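Local coordinates for tRNA nucleotidyl transferase-related protein (Thermotoga maritima, PDB 3H38) that adds the nucleotides of the CCA sequence to the 3' end of tRNA, as a class II CCA-adding enzyme that uses CTP and ATP, at residues A[279-284]-A[303-308]; A[283-288]-A[310-315]; A[245-250]-A[289-294]. All blocks are in the same frame, centred on the assembly; numbering follows the deposited sequence.

Interaction 1 (A[279-284]-A[303-308])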
loop_
_atom_site.group_PDB
_atom_site.type_symbol
_atom_site.label_atom_id
_atom_site.label_comp_id
_atom_site.label_asym_id
_atom_site.label_seq_id
_atom_site.Cartn_x
_atom_site.Cartn_y
_atom_site.Cartn_z
ATOM N N ARG A 279 -6.416 -3.386 -1.010
ATOM C CA ARG A 279 -5.746 -4.387 -0.196
ATOM C C ARG A 279 -5.793 -4.083 1.286
ATOM O O ARG A 279 -5.820 -5.014 2.105
ATOM C CB ARG A 279 -4.309 -4.570 -0.654
ATOM C CG ARG A 279 -4.246 -4.871 -2.116
ATOM C CD ARG A 279 -2.987 -5.580 -2.491
ATOM N NE ARG A 279 -2.920 -5.691 -3.938
ATOM C CZ ARG A 279 -1.846 -6.095 -4.603
ATOM N NH1 ARG A 279 -1.880 -6.149 -5.930
ATOM N NH2 ARG A 279 -0.743 -6.437 -3.938
ATOM N N PHE A 280 -5.802 -2.792 1.626
ATOM C CA PHE A 280 -5.897 -2.380 3.018
ATOM C C PHE A 280 -7.184 -2.955 3.661
ATOM O O PHE A 280 -7.148 -3.530 4.744
ATOM C CB PHE A 280 -5.832 -0.845 3.136
ATOM C CG PHE A 280 -5.987 -0.333 4.549
ATOM C CD1 PHE A 280 -5.074 -0.682 5.535
ATOM C CD2 PHE A 280 -7.039 0.505 4.885
ATOM C CE1 PHE A 280 -5.218 -0.219 6.845
ATOM C CE2 PHE A 280 -7.190 0.976 6.188
ATOM C CZ PHE A 280 -6.272 0.598 7.175
ATOM N N TYR A 281 -8.309 -2.795 2.978
ATOM C CA TYR A 281 -9.582 -3.299 3.465
ATOM C C TYR A 281 -9.707 -4.822 3.361
ATOM O O TYR A 281 -10.297 -5.460 4.237
ATOM C CB TYR A 281 -10.717 -2.652 2.697
ATOM C CG TYR A 281 -11.079 -1.322 3.245
ATOM C CD1 TYR A 281 -12.334 -1.104 3.768
ATOM C CD2 TYR A 281 -10.153 -0.285 3.286
ATOM C CE1 TYR A 281 -12.676 0.098 4.295
ATOM C CE2 TYR A 281 -10.493 0.944 3.823
ATOM C CZ TYR A 281 -11.761 1.115 4.319
ATOM O OH TYR A 281 -12.161 2.290 4.852
ATOM N N ALA A 282 -9.172 -5.391 2.287
ATOM C CA ALA A 282 -9.163 -6.836 2.155
ATOM C C ALA A 282 -8.516 -7.418 3.404
ATOM O O ALA A 282 -9.076 -8.316 4.045
ATOM C CB ALA A 282 -8.392 -7.248 0.927
ATOM N N VAL A 283 -7.346 -6.892 3.763
ATOM C CA VAL A 283 -6.625 -7.386 4.941
ATOM C C VAL A 283 -7.377 -7.114 6.239
ATOM O O VAL A 283 -7.258 -7.867 7.201
ATOM C CB VAL A 283 -5.199 -6.789 5.052
ATOM C CG1 VAL A 283 -4.442 -7.431 6.199
ATOM C CG2 VAL A 283 -4.441 -7.030 3.783
ATOM N N LEU A 284 -8.148 -6.037 6.280
ATOM C CA LEU A 284 -8.894 -5.739 7.498
ATOM C C LEU A 284 -10.083 -6.686 7.662
ATOM O O LEU A 284 -10.504 -6.979 8.787
ATOM C CB LEU A 284 -9.365 -4.281 7.529
ATOM C CG LEU A 284 -8.327 -3.158 7.606
ATOM C CD1 LEU A 284 -9.004 -1.784 7.662
ATOM C CD2 LEU A 284 -7.412 -3.329 8.802
ATOM N N TYR A 303 -8.149 4.651 12.646
ATOM C CA TYR A 303 -7.851 4.605 11.240
ATOM C C TYR A 303 -9.155 5.035 10.690
ATOM O O TYR A 303 -10.108 4.906 11.359
ATOM C CB TYR A 303 -7.499 3.194 10.872
ATOM C CG TYR A 303 -6.482 2.680 11.803
ATOM C CD1 TYR A 303 -6.806 1.780 12.745
ATOM C CD2 TYR A 303 -5.202 3.160 11.785
ATOM C CE1 TYR A 303 -5.888 1.344 13.606
ATOM C CE2 TYR A 303 -4.295 2.732 12.645
ATOM C CZ TYR A 303 -4.626 1.809 13.545
ATOM O OH TYR A 303 -3.724 1.364 14.427
ATOM N N SER A 304 -9.250 5.667 9.558
ATOM C CA SER A 304 -10.580 6.168 9.220
ATOM C C SER A 304 -11.446 5.298 8.331
ATOM O O SER A 304 -11.583 5.595 7.184
ATOM C CB SER A 304 -10.488 7.576 8.676
ATOM O OG SER A 304 -10.030 8.443 9.675
ATOM N N LEU A 305 -12.081 4.274 8.891
ATOM C CA LEU A 305 -12.765 3.216 8.149
ATOM C C LEU A 305 -14.221 3.531 7.833
ATOM O O LEU A 305 -14.885 4.245 8.587
ATOM C CB LEU A 305 -12.655 1.923 8.945
ATOM C CG LEU A 305 -11.213 1.721 9.430
ATOM C CD1 LEU A 305 -11.032 0.397 10.212
ATOM C CD2 LEU A 305 -10.185 1.847 8.247
ATOM N N ARG A 306 -14.748 2.950 6.774
ATOM C CA ARG A 306 -16.137 3.111 6.439
ATOM C C ARG A 306 -16.966 2.555 7.547
ATOM O O ARG A 306 -16.579 1.632 8.186
ATOM C CB ARG A 306 -16.469 2.343 5.202
ATOM C CG ARG A 306 -15.683 2.731 4.028
ATOM C CD ARG A 306 -16.381 2.482 2.729
ATOM N NE ARG A 306 -15.821 3.343 1.696
ATOM C CZ ARG A 306 -16.354 3.560 0.494
ATOM N NH1 ARG A 306 -17.488 2.973 0.135
ATOM N NH2 ARG A 306 -15.737 4.363 -0.357
ATOM N N ARG A 307 -18.117 3.140 7.794
ATOM C CA ARG A 307 -18.937 2.687 8.912
ATOM C C ARG A 307 -19.521 1.289 8.662
ATOM O O ARG A 307 -19.601 0.467 9.571
ATOM C CB ARG A 307 -20.063 3.697 9.204
ATOM C CG ARG A 307 -19.598 5.064 9.733
ATOM C CD ARG A 307 -20.776 5.953 10.154
ATOM N NE ARG A 307 -21.537 5.404 11.284
ATOM C CZ ARG A 307 -21.283 5.669 12.566
ATOM N NH1 ARG A 307 -20.278 6.478 12.884
ATOM N NH2 ARG A 307 -22.029 5.128 13.533
ATOM N N ASN A 308 -19.888 1.027 7.432
ATOM C CA ASN A 308 -20.510 -0.211 7.045
ATOM C C ASN A 308 -19.602 -1.412 7.106
ATOM O O ASN A 308 -20.061 -2.492 7.001
ATOM C CB ASN A 308 -21.048 -0.082 5.628
ATOM C CG ASN A 308 -22.502 -0.446 5.523
ATOM O OD1 ASN A 308 -22.858 -1.534 5.074
ATOM N ND2 ASN A 308 -23.361 0.460 5.947
#

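Interaction 2 (A[283-288]-A[310-315])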
loop_
_atom_site.group_PDB
_atom_site.type_symbol
_atom_site.label_atom_id
_atom_site.label_comp_id
_atom_site.label_asym_id
_atom_site.label_seq_id
_atom_site.Cartn_x
_atom_site.Cartn_y
_atom_site.Cartn_z
ATOM N N VAL A 283 -7.346 -6.892 3.763
ATOM C CA VAL A 283 -6.625 -7.386 4.941
ATOM C C VAL A 283 -7.377 -7.114 6.239
ATOM O O VAL A 283 -7.258 -7.867 7.201
ATOM C CB VAL A 283 -5.199 -6.789 5.052
ATOM C CG1 VAL A 283 -4.442 -7.431 6.199
ATOM C CG2 VAL A 283 -4.441 -7.030 3.783
ATOM N N LEU A 284 -8.148 -6.037 6.280
ATOM C CA LEU A 284 -8.894 -5.739 7.498
ATOM C C LEU A 284 -10.083 -6.686 7.662
ATOM O O LEU A 284 -10.504 -6.979 8.787
ATOM C CB LEU A 284 -9.365 -4.281 7.529
ATOM C CG LEU A 284 -8.327 -3.158 7.606
ATOM C CD1 LEU A 284 -9.004 -1.784 7.662
ATOM C CD2 LEU A 284 -7.412 -3.329 8.802
ATOM N N HIS A 285 -10.627 -7.162 6.542
ATOM C CA HIS A 285 -11.704 -8.148 6.597
ATOM C C HIS A 285 -11.260 -9.317 7.470
ATOM O O HIS A 285 -12.059 -9.873 8.209
ATOM C CB HIS A 285 -12.106 -8.638 5.213
ATOM C CG HIS A 285 -13.187 -7.834 4.573
ATOM N ND1 HIS A 285 -14.503 -8.247 4.539
ATOM C CD2 HIS A 285 -13.155 -6.648 3.910
ATOM C CE1 HIS A 285 -15.233 -7.363 3.886
ATOM N NE2 HIS A 285 -14.430 -6.383 3.486
ATOM N N VAL A 286 -9.971 -9.651 7.411
ATOM C CA VAL A 286 -9.433 -10.734 8.227
ATOM C C VAL A 286 -9.089 -10.282 9.639
ATOM O O VAL A 286 -9.578 -10.841 10.615
ATOM C CB VAL A 286 -8.204 -11.399 7.587
ATOM C CG1 VAL A 286 -7.697 -12.519 8.493
ATOM C CG2 VAL A 286 -8.566 -11.957 6.206
ATOM N N PHE A 287 -8.242 -9.268 9.737
ATOM C CA PHE A 287 -7.825 -8.717 11.023
ATOM C C PHE A 287 -8.969 -8.469 11.966
ATOM O O PHE A 287 -8.893 -8.763 13.164
ATOM C CB PHE A 287 -7.077 -7.413 10.793
ATOM C CG PHE A 287 -5.646 -7.608 10.381
ATOM C CD1 PHE A 287 -5.036 -8.841 10.535
ATOM C CD2 PHE A 287 -4.904 -6.561 9.884
ATOM C CE1 PHE A 287 -3.733 -9.034 10.189
ATOM C CE2 PHE A 287 -3.570 -6.743 9.541
ATOM C CZ PHE A 287 -2.986 -7.973 9.690
ATOM N N LEU A 288 -10.055 -7.956 11.418
ATOM C CA LEU A 288 -11.135 -7.446 12.249
ATOM C C LEU A 288 -12.312 -8.423 12.467
ATOM O O LEU A 288 -13.340 -8.056 13.028
ATOM C CB LEU A 288 -11.603 -6.087 11.714
ATOM C CG LEU A 288 -10.927 -4.799 12.239
ATOM C CD1 LEU A 288 -9.483 -4.972 12.681
ATOM C CD2 LEU A 288 -11.040 -3.684 11.226
ATOM N N ILE A 310 -17.878 -3.035 9.266
ATOM C CA ILE A 310 -18.104 -4.037 10.286
ATOM C C ILE A 310 -19.277 -4.938 9.876
ATOM O O ILE A 310 -19.251 -6.135 10.119
ATOM C CB ILE A 310 -18.303 -3.426 11.670
ATOM C CG1 ILE A 310 -18.089 -4.491 12.752
ATOM C CG2 ILE A 310 -19.681 -2.762 11.781
ATOM C CD1 ILE A 310 -16.731 -5.168 12.706
ATOM N N ASN A 311 -20.271 -4.370 9.200
ATOM C CA ASN A 311 -21.384 -5.166 8.690
ATOM C C ASN A 311 -20.931 -6.267 7.729
ATOM O O ASN A 311 -21.407 -7.405 7.827
ATOM C CB ASN A 311 -22.426 -4.288 7.985
ATOM C CG ASN A 311 -23.105 -3.318 8.919
ATOM O OD1 ASN A 311 -23.357 -3.633 10.079
ATOM N ND2 ASN A 311 -23.411 -2.121 8.414
ATOM N N GLU A 312 -20.034 -5.912 6.801
ATOM C CA GLU A 312 -19.598 -6.805 5.715
ATOM C C GLU A 312 -18.682 -7.903 6.215
ATOM O O GLU A 312 -18.769 -9.055 5.772
ATOM C CB GLU A 312 -18.878 -6.024 4.623
ATOM C CG GLU A 312 -19.726 -4.926 3.991
ATOM C CD GLU A 312 -18.915 -3.690 3.606
ATOM O OE1 GLU A 312 -19.376 -2.570 3.912
ATOM O OE2 GLU A 312 -17.820 -3.836 3.013
ATOM N N ILE A 313 -17.799 -7.531 7.132
ATOM C CA ILE A 313 -16.942 -8.488 7.809
ATOM C C ILE A 313 -17.811 -9.503 8.530
ATOM O O ILE A 313 -17.614 -10.711 8.405
ATOM C CB ILE A 313 -16.007 -7.773 8.809
ATOM C CG1 ILE A 313 -14.920 -7.015 8.036
ATOM C CG2 ILE A 313 -15.411 -8.758 9.807
ATOM C CD1 ILE A 313 -13.903 -6.267 8.911
ATOM N N ARG A 314 -18.795 -8.996 9.260
ATOM C CA ARG A 314 -19.668 -9.827 10.065
ATOM C C ARG A 314 -20.473 -10.775 9.202
ATOM O O ARG A 314 -20.705 -11.918 9.583
ATOM C CB ARG A 314 -20.569 -8.965 10.946
ATOM C CG ARG A 314 -19.791 -8.367 12.096
ATOM C CD ARG A 314 -20.650 -7.562 13.037
ATOM N NE ARG A 314 -19.937 -7.340 14.294
ATOM C CZ ARG A 314 -20.205 -6.350 15.137
ATOM N NH1 ARG A 314 -19.506 -6.221 16.259
ATOM N NH2 ARG A 314 -21.175 -5.490 14.856
ATOM N N HIS A 315 -20.881 -10.313 8.027
ATOM C CA HIS A 315 -21.565 -11.196 7.098
ATOM C C HIS A 315 -20.674 -12.402 6.787
ATOM O O HIS A 315 -21.125 -13.537 6.840
ATOM C CB HIS A 315 -21.966 -10.447 5.822
ATOM C CG HIS A 315 -22.644 -11.308 4.794
ATOM N ND1 HIS A 315 -23.759 -12.080 5.079
ATOM C CD2 HIS A 315 -22.384 -11.512 3.482
ATOM C CE1 HIS A 315 -24.140 -12.720 3.994
ATOM N NE2 HIS A 315 -23.328 -12.390 3.003
#

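Interaction 3 (A[245-250]-A[289-294])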
loop_
_atom_site.group_PDB
_atom_site.type_symbol
_atom_site.label_atom_id
_atom_site.label_comp_id
_atom_site.label_asym_id
_atom_site.label_seq_id
_atom_site.Cartn_x
_atom_site.Cartn_y
_atom_site.Cartn_z
ATOM N N HIS A 245 -0.574 -4.315 18.635
ATOM C CA HIS A 245 -0.481 -2.902 19.007
ATOM C C HIS A 245 -1.117 -2.005 17.964
ATOM O O HIS A 245 -1.416 -0.843 18.235
ATOM C CB HIS A 245 0.957 -2.466 19.196
ATOM C CG HIS A 245 1.585 -3.003 20.439
ATOM N ND1 HIS A 245 1.328 -2.477 21.680
ATOM C CD2 HIS A 245 2.485 -4.001 20.618
ATOM C CE1 HIS A 245 2.038 -3.138 22.589
ATOM N NE2 HIS A 245 2.742 -4.067 21.967
ATOM N N LEU A 246 -1.306 -2.517 16.758
ATOM C CA LEU A 246 -2.080 -1.750 15.786
ATOM C C LEU A 246 -3.589 -1.989 15.997
ATOM O O LEU A 246 -4.400 -1.056 15.930
ATOM C CB LEU A 246 -1.656 -2.073 14.342
ATOM C CG LEU A 246 -0.195 -1.808 13.977
ATOM C CD1 LEU A 246 0.050 -2.033 12.493
ATOM C CD2 LEU A 246 0.205 -0.377 14.371
ATOM N N PHE A 247 -3.941 -3.243 16.272
ATOM C CA PHE A 247 -5.337 -3.669 16.430
ATOM C C PHE A 247 -5.424 -4.560 17.650
ATOM O O PHE A 247 -5.041 -5.725 17.606
ATOM C CB PHE A 247 -5.827 -4.433 15.201
ATOM C CG PHE A 247 -5.410 -3.812 13.916
ATOM C CD1 PHE A 247 -4.264 -4.233 13.276
ATOM C CD2 PHE A 247 -6.127 -2.754 13.382
ATOM C CE1 PHE A 247 -3.853 -3.625 12.098
ATOM C CE2 PHE A 247 -5.724 -2.139 12.214
ATOM C CZ PHE A 247 -4.586 -2.580 11.562
ATOM N N PRO A 248 -5.947 -4.004 18.741
ATOM C CA PRO A 248 -5.838 -4.520 20.108
ATOM C C PRO A 248 -6.716 -5.743 20.343
ATOM O O PRO A 248 -6.583 -6.411 21.364
ATOM C CB PRO A 248 -6.333 -3.340 20.963
ATOM C CG PRO A 248 -6.505 -2.165 19.985
ATOM C CD PRO A 248 -6.791 -2.803 18.676
ATOM N N LYS A 249 -7.624 -6.013 19.418
ATOM C CA LYS A 249 -8.459 -7.200 19.504
ATOM C C LYS A 249 -8.126 -8.261 18.462
ATOM O O LYS A 249 -8.807 -9.284 18.385
ATOM C CB LYS A 249 -9.936 -6.832 19.399
ATOM C CG LYS A 249 -10.659 -6.904 20.712
ATOM C CD LYS A 249 -10.244 -5.794 21.629
ATOM C CE LYS A 249 -10.748 -6.062 23.034
ATOM N NZ LYS A 249 -10.655 -4.842 23.882
ATOM N N THR A 250 -7.104 -8.022 17.646
ATOM C CA THR A 250 -6.692 -9.042 16.679
ATOM C C THR A 250 -5.447 -9.813 17.145
ATOM O O THR A 250 -4.409 -9.234 17.529
ATOM C CB THR A 250 -6.472 -8.535 15.203
ATOM O OG1 THR A 250 -5.079 -8.453 14.922
ATOM C CG2 THR A 250 -7.136 -7.204 14.899
ATOM N N GLU A 289 -12.152 -9.670 12.053
ATOM C CA GLU A 289 -13.155 -10.668 12.393
ATOM C C GLU A 289 -13.400 -10.718 13.900
ATOM O O GLU A 289 -12.455 -10.660 14.696
ATOM C CB GLU A 289 -12.745 -12.047 11.881
ATOM C CG GLU A 289 -12.868 -12.182 10.371
ATOM C CD GLU A 289 -12.555 -13.594 9.879
ATOM O OE1 GLU A 289 -12.920 -13.906 8.727
ATOM O OE2 GLU A 289 -11.946 -14.390 10.640
ATOM N N PHE A 290 -14.677 -10.796 14.274
ATOM C CA PHE A 290 -15.097 -11.092 15.653
ATOM C C PHE A 290 -14.906 -9.935 16.621
ATOM O O PHE A 290 -14.867 -10.119 17.846
ATOM C CB PHE A 290 -14.421 -12.363 16.170
ATOM C CG PHE A 290 -14.708 -13.566 15.327
ATOM C CD1 PHE A 290 -13.698 -14.180 14.607
ATOM C CD2 PHE A 290 -16.009 -14.059 15.223
ATOM C CE1 PHE A 290 -13.958 -15.274 13.814
ATOM C CE2 PHE A 290 -16.283 -15.157 14.433
ATOM C CZ PHE A 290 -15.257 -15.766 13.723
ATOM N N TYR A 291 -14.812 -8.739 16.054
ATOM C CA TYR A 291 -14.656 -7.535 16.846
ATOM C C TYR A 291 -16.002 -7.113 17.416
ATOM O O TYR A 291 -17.002 -7.020 16.707
ATOM C CB TYR A 291 -14.067 -6.399 15.997
ATOM C CG TYR A 291 -12.579 -6.191 16.154
ATOM C CD1 TYR A 291 -12.074 -4.934 16.447
ATOM C CD2 TYR A 291 -11.682 -7.243 16.005
ATOM C CE1 TYR A 291 -10.711 -4.721 16.600
ATOM C CE2 TYR A 291 -10.307 -7.042 16.155
ATOM C CZ TYR A 291 -9.833 -5.770 16.453
ATOM O OH TYR A 291 -8.487 -5.524 16.613
ATOM N N ASP A 292 -16.013 -6.868 18.715
ATOM C CA ASP A 292 -17.170 -6.301 19.382
ATOM C C ASP A 292 -17.377 -4.849 18.934
ATOM O O ASP A 292 -16.445 -4.194 18.465
ATOM C CB ASP A 292 -16.964 -6.381 20.895
ATOM C CG ASP A 292 -15.520 -6.063 21.312
ATOM O OD1 ASP A 292 -14.551 -6.569 20.671
ATOM O OD2 ASP A 292 -15.364 -5.317 22.298
ATOM N N ASP A 293 -18.565 -4.331 19.138
ATOM C CA ASP A 293 -18.954 -3.033 18.664
ATOM C C ASP A 293 -18.110 -1.884 19.162
ATOM O O ASP A 293 -17.885 -0.950 18.458
ATOM C CB ASP A 293 -20.393 -2.785 19.080
ATOM C CG ASP A 293 -21.379 -3.336 18.094
ATOM O OD1 ASP A 293 -21.014 -3.448 16.929
ATOM O OD2 ASP A 293 -22.520 -3.638 18.450
ATOM N N GLU A 294 -17.687 -1.926 20.404
ATOM C CA GLU A 294 -16.881 -0.857 20.977
ATOM C C GLU A 294 -15.422 -0.993 20.549
ATOM O O GLU A 294 -14.724 0.007 20.357
ATOM C CB GLU A 294 -17.009 -0.812 22.505
ATOM C CG GLU A 294 -16.767 -2.134 23.214
ATOM C CD GLU A 294 -17.833 -3.180 22.903
ATOM O OE1 GLU A 294 -17.705 -3.871 21.871
ATOM O OE2 GLU A 294 -18.793 -3.325 23.693
HETATM O O HOH W 1 -11.674 -10.408 17.628
#

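Interaction 1 (A[279-284]-A[303-308])
Leu305 lays its CD2 methyl against the ring of Phe280 and the tip of Leu284. CD2 comes within 3.7 Å of Phe280 CE2, the two side chains crossing at about a right angle, and within 3.9 Å of Leu284 CD1, which it meets tip to tip. Leu284 CD1 in turn sits above one face of the Phe280 ring, 3.5 Å from its plane and offset toward the rim, which makes the three groups a continuous apolar patch. Chi1 of Leu305 (-46°) sets CG anti to the carbonyl carbon, and CD2 branches from there toward both partners.

Tyr281 provides the polar half. Its OH accepts the amide hydrogen of Arg306 N at 3.3 Å, a long bond with an N-H...O angle of 146°. The same hydroxyl lies 3.5 Å from Leu305 CA. Arg306 CG approaches Tyr281 OH at 3.6 Å, and the two side chains cross at about a right angle, with the ring and guanidinium planes 86° apart. The phenol thus serves a backbone amide and an aliphatic carbon at once.

The contact joins helix 279-287 to the connection between helices 293-302 and 309-328, in the helical region that follows the nucleotidyltransferase head of this C-terminal piece of a longer protein. Leu305 also packs on Trp296 and Val299 of helix 293-302, while Phe280 and Tyr281 lean on Arg218 of helix 214-225.

Interaction 2 (A[283-288]-A[310-315])
Ile313 touches the last turn of helix 279-287 with all three carbons beyond its CB, at a crossing of two helices in the all-helical part of the enzyme. The axes of helix segments 283-287 and 310-315 pass 9.6 Å apart at a signed angle of -67°. From CB the side chain splits. CG2, anti to the backbone N, comes to 3.9 Å from both His285 O and Leu288 O. CG1, anti to the carbonyl carbon, is laid over one face of the His285 imidazole in a CH-pi contact, 4.0 Å from the ring centroid and 25° off the normal. It is displaced toward the rim, and the nearest ring atom is ND1, 3.7 Å from CG1. The extended chi2 (-179°) then carries CD1 onward to the end of the helix, where it lies 3.5 Å from Leu284 O and 3.6 Å from Leu288 CB. That carbonyl already accepts the amide of Leu288, so the methyl packs on an oxygen engaged in the closing bonds of the helix.

An alanine at Ile313 would probably leave the His285 ring without its cover on that face and open a gap beside Leu288 CB.

Beyond the two segments, His285 meets the ring of His350 and touches Glu346 and Thr347 of helix 345-352. Glu312 adds its CB near His285 CE1. The buried His285 NE2 has no hydrogen-bonding partner in the model, with Glu312 OE2 standing 4.3 Å away.

Interaction 3 (A[245-250]-A[289-294])
Tyr291 makes the main apolar contact with Lys249, whose CB lies over one face of the phenol ring. This CH-pi pair has CB 3.5 Å from the ring centroid and 26° off the normal. The carbon is offset toward the hydroxyl end of the ring, a displacement consistent with CZ being its nearest ring atom. Phe247 CB stands 4.4 Å from Tyr291 CZ, its closer approach being to the less certain hydroxyl.

The direct hydrogen bond is from Lys249 N to Tyr291 OH, 3.0 Å long with an N-H...O angle of 136°. It should be read with reserve, because the hydroxyl is modelled too close to a neighbouring atom.

The backbone that meets the ring is a type I beta turn, Phe247 to Thr250, closed by Thr250 N to Phe247 O at 3.1 Å. It follows helix 242-246 and lies in a region matched by sequence to the probable RNA-binding site family of poly(A) polymerases. Facing it is the connection from helix 279-287 to helix 293-302, with Asp292 at the N-cap of the latter.

A water bridges the two backbones, donating to Lys249 O at 3.2 Å and to Glu289 O at 3.0 Å.

Charge plays a weaker part. Lys249 is bent at chi2 (71°), which turns CD out of the extended line. NZ stays 5.0 Å from Asp292 OD2, too far for a salt bridge, and the nearest approach of the two side chains is Lys249 CG to Asp292 OD1 at 3.9 Å. The carboxylate has its firmer partner in the first turn of helix 293-302, where Asp292 OD2 is hydrogen-bonded to Ser295 OG.

Interactions 1 and 2 share helix 279-287, and their centres are about 8 Å apart; Leu305 CD1 and Leu288 CD2, 4.2 Å from each other, connect them. Interaction 3 lies about 10 Å from interaction 2, centre to centre, and is tied to it by Arg314: NH1 reaches Tyr291 O at 2.7 Å, probably as a hydrogen bond, and NH2 makes a salt bridge to Asp293 OD1 at 2.9 Å. Between interactions 1 and 3, Tyr303 OH probably bonds to Leu246 O at 2.9 Å. Phe247 CE2 packs against Leu284 CD2. All three lie away from the nucleotide- and magnesium-binding residues, within the helical part.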